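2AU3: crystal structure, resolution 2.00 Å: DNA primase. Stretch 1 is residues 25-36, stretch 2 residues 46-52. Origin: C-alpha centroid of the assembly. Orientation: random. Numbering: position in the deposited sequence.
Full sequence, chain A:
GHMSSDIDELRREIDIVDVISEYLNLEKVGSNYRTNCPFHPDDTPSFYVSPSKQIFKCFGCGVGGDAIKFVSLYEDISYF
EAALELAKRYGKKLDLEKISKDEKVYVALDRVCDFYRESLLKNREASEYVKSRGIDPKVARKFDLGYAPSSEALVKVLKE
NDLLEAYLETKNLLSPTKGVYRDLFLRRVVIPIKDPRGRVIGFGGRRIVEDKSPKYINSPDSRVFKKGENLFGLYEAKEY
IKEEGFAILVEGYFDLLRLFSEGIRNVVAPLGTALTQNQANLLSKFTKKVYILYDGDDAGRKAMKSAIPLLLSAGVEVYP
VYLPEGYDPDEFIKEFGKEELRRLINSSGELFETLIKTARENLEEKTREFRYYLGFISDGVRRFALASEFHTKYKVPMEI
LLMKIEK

Stretch 1, residues 25-36: NLEKVGSNYRTN
Stretch 2, residues 46-52: SFYVSPS

Antiparallel strands satisfy their inward-facing amides and carbonyls in pairs, and this sheet of DNA primase is a compact example. Strand 32-35 runs at 157°, N-to-C direction against N-to-C direction, to the strand that starts at Phe47, their axes approaching to 4.6 Å. Phi/psi stay extended, from -120/149 at Tyr33 to -164/179 at Thr35, and from -106/114 at Phe47 to -121/123 at Val49.

Tyr33 and Val49 form one hydrogen-bonded pair: Tyr33 N donates to Val49 O (2.9 Å) and Val49 N to Tyr33 O (2.8 Å), both nearly straight. Two residues on, Thr35 and Phe47 form a second: Thr35 N donates to Phe47 O at 3.1 Å, but the return bond, Phe47 N to Thr35 O, is weak at 3.3 Å. Between them, Arg34 and Tyr48 form the non-hydrogen-bonded pair, CA to CA 4.5 Å. Arg34 N and O instead turn to the hairpin partner, bonding Glu27 O (2.9 Å) and Glu27 N (3.0 Å). That hairpin closes through a type II' turn from Val29 to Asn32, where Gly30 accommodates phi/psi of 59/-129.

Side chains alternate. Arg34 (chi1 p) and Tyr48 (m, chi2 -98°) share one face; Arg34 CB lies over the Tyr48 ring, 3.9 Å from its centroid, while Val29 CG1 meets Tyr48 CE1 at 3.8 Å. The guanidinium leads away, and Arg34 NH2 forms a salt bridge with Glu27 OE1 (3.5 Å). Tyr33 (m), Thr35 (t), Phe47 (t) and Val49 (t) occupy the other face. Buried Val49 suits apolar packing: its CG2 lies 4.3 Å from Leu26 CD2. Thr35, also buried, satisfies its hydroxyl by donating OG1 to Asn25 O (2.7 Å).

Beside the Asn32 and Ser50 end of the ladder, water 2 donates to Asn32 OD1 (2.7 Å) and hydrogen-bonds Ser50 OG (2.8 Å); water 1 links Ser31 OG (3.3 Å) with Ser52 OG (2.8 Å). Between the two stretches 566 Å² is buried, both sides summed.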

# COMPACT_ATOMS: atom_id res chain seq x y z
N ASN A 25 -16.97 6.31 26.24
CA ASN A 25 -16.43 5.53 27.34
C ASN A 25 -15.34 4.61 26.82
O ASN A 25 -15.62 3.61 26.15
CB ASN A 25 -17.54 4.69 28.00
CG ASN A 25 -18.79 5.50 28.28
OD1 ASN A 25 -18.76 6.48 29.01
ND2 ASN A 25 -19.91 5.07 27.70
N LEU A 26 -14.09 4.93 27.14
CA LEU A 26 -12.96 4.19 26.60
C LEU A 26 -12.45 3.24 27.67
O LEU A 26 -12.21 3.64 28.82
CB LEU A 26 -11.85 5.14 26.13
CG LEU A 26 -12.14 6.07 24.94
CD1 LEU A 26 -10.95 6.94 24.65
CD2 LEU A 26 -12.54 5.29 23.69
N GLU A 27 -12.34 1.96 27.30
CA GLU A 27 -11.72 0.96 28.16
C GLU A 27 -10.30 0.72 27.68
O GLU A 27 -10.07 0.56 26.48
CB GLU A 27 -12.48 -0.36 28.10
CG GLU A 27 -11.94 -1.39 29.10
CD GLU A 27 -12.25 -2.84 28.74
OE1 GLU A 27 -12.93 -3.07 27.71
OE2 GLU A 27 -11.83 -3.75 29.51
N LYS A 28 -9.34 0.66 28.61
CA LYS A 28 -7.96 0.43 28.25
C LYS A 28 -7.76 -1.05 27.98
O LYS A 28 -7.98 -1.87 28.86
CB LYS A 28 -7.01 0.89 29.37
CG LYS A 28 -5.56 1.06 28.88
CD LYS A 28 -4.87 2.23 29.59
CE LYS A 28 -3.49 2.55 28.98
NZ LYS A 28 -2.71 1.32 28.69
N VAL A 29 -7.36 -1.38 26.75
CA VAL A 29 -7.06 -2.77 26.36
C VAL A 29 -5.61 -2.78 25.87
O VAL A 29 -5.29 -2.19 24.84
CB VAL A 29 -8.06 -3.29 25.26
CG1 VAL A 29 -8.01 -2.42 24.02
CG2 VAL A 29 -7.79 -4.75 24.90
N GLY A 30 -4.72 -3.36 26.66
CA GLY A 30 -3.29 -3.26 26.38
C GLY A 30 -2.84 -1.80 26.35
O GLY A 30 -3.15 -1.03 27.28
N SER A 31 -2.15 -1.42 25.26
CA SER A 31 -1.68 -0.05 25.08
C SER A 31 -2.71 0.83 24.38
O SER A 31 -2.47 2.01 24.17
CB SER A 31 -0.37 -0.02 24.28
OG SER A 31 -0.60 -0.31 22.92
N ASN A 32 -3.84 0.23 23.99
CA ASN A 32 -4.86 0.91 23.23
C ASN A 32 -6.11 1.14 24.10
O ASN A 32 -6.16 0.68 25.25
CB ASN A 32 -5.22 0.12 21.96
CG ASN A 32 -4.02 -0.04 21.02
OD1 ASN A 32 -3.46 0.94 20.54
ND2 ASN A 32 -3.62 -1.29 20.77
N TYR A 33 -7.08 1.86 23.55
CA TYR A 33 -8.41 1.95 24.15
C TYR A 33 -9.41 1.44 23.16
O TYR A 33 -9.20 1.53 21.96
CB TYR A 33 -8.76 3.39 24.53
CG TYR A 33 -7.91 3.93 25.65
CD1 TYR A 33 -8.30 3.77 26.97
CD2 TYR A 33 -6.73 4.62 25.39
CE1 TYR A 33 -7.53 4.26 28.01
CE2 TYR A 33 -5.95 5.12 26.42
CZ TYR A 33 -6.36 4.95 27.74
OH TYR A 33 -5.58 5.42 28.79
N ARG A 34 -10.49 0.85 23.67
CA ARG A 34 -11.55 0.39 22.80
C ARG A 34 -12.91 0.71 23.41
O ARG A 34 -13.04 0.91 24.63
CB ARG A 34 -11.41 -1.10 22.48
CG ARG A 34 -12.01 -1.98 23.53
CD ARG A 34 -12.29 -3.42 23.11
NE ARG A 34 -12.79 -4.14 24.29
CZ ARG A 34 -12.53 -5.41 24.56
NH1 ARG A 34 -11.78 -6.14 23.75
NH2 ARG A 34 -13.01 -5.95 25.67
N THR A 35 -13.91 0.77 22.54
CA THR A 35 -15.29 1.07 22.92
C THR A 35 -16.18 0.65 21.75
O THR A 35 -15.67 0.12 20.75
CB THR A 35 -15.43 2.58 23.26
OG1 THR A 35 -16.74 2.87 23.76
CG2 THR A 35 -15.32 3.43 22.01
N ASN A 36 -17.50 0.81 21.88
CA ASN A 36 -18.37 0.45 20.76
C ASN A 36 -18.38 1.60 19.79
O ASN A 36 -18.40 2.77 20.20
CB ASN A 36 -19.81 0.13 21.20
CG ASN A 36 -19.88 -0.91 22.31
OD1 ASN A 36 -19.92 -2.11 22.05
ND2 ASN A 36 -19.94 -0.44 23.54
N SER A 46 -15.45 -2.61 18.64
CA SER A 46 -14.53 -2.81 17.52
C SER A 46 -13.77 -1.53 17.16
O SER A 46 -13.03 -1.49 16.18
CB SER A 46 -15.30 -3.29 16.29
OG SER A 46 -16.05 -4.43 16.60
N PHE A 47 -13.97 -0.50 17.97
CA PHE A 47 -13.47 0.85 17.70
C PHE A 47 -12.29 1.13 18.62
O PHE A 47 -12.46 1.21 19.85
CB PHE A 47 -14.60 1.86 17.94
CG PHE A 47 -14.23 3.28 17.65
CD1 PHE A 47 -14.69 3.91 16.50
CD2 PHE A 47 -13.48 4.03 18.57
CE1 PHE A 47 -14.39 5.25 16.24
CE2 PHE A 47 -13.17 5.36 18.32
CZ PHE A 47 -13.62 5.98 17.16
N TYR A 48 -11.10 1.28 18.03
CA TYR A 48 -9.86 1.37 18.78
C TYR A 48 -9.21 2.73 18.65
O TYR A 48 -9.25 3.35 17.60
CB TYR A 48 -8.88 0.27 18.36
CG TYR A 48 -9.30 -1.11 18.82
CD1 TYR A 48 -8.76 -1.67 19.97
CD2 TYR A 48 -10.23 -1.84 18.10
CE1 TYR A 48 -9.13 -2.95 20.38
CE2 TYR A 48 -10.62 -3.10 18.51
CZ TYR A 48 -10.07 -3.64 19.65
OH TYR A 48 -10.47 -4.88 20.05
N VAL A 49 -8.61 3.19 19.75
CA VAL A 49 -7.85 4.41 19.76
C VAL A 49 -6.43 4.07 20.19
O VAL A 49 -6.23 3.46 21.24
CB VAL A 49 -8.48 5.44 20.74
CG1 VAL A 49 -7.65 6.72 20.76
CG2 VAL A 49 -9.96 5.74 20.34
N SER A 50 -5.45 4.41 19.35
CA SER A 50 -4.07 4.10 19.68
C SER A 50 -3.39 5.38 20.16
O SER A 50 -3.27 6.34 19.40
CB SER A 50 -3.36 3.53 18.44
OG SER A 50 -1.95 3.64 18.57
N PRO A 51 -2.98 5.42 21.42
CA PRO A 51 -2.16 6.54 21.88
C PRO A 51 -0.84 6.67 21.10
O PRO A 51 -0.39 7.79 20.88
CB PRO A 51 -1.91 6.21 23.37
CG PRO A 51 -3.02 5.26 23.76
CD PRO A 51 -3.33 4.48 22.50
N SER A 52 -0.25 5.56 20.63
CA SER A 52 1.10 5.65 20.01
C SER A 52 1.03 6.09 18.54
O SER A 52 1.97 6.72 18.00
CB SER A 52 1.82 4.31 20.10
OG SER A 52 1.07 3.30 19.44
O HOH W 1 -0.35 2.75 21.77
O HOH W 2 -1.41 0.93 18.76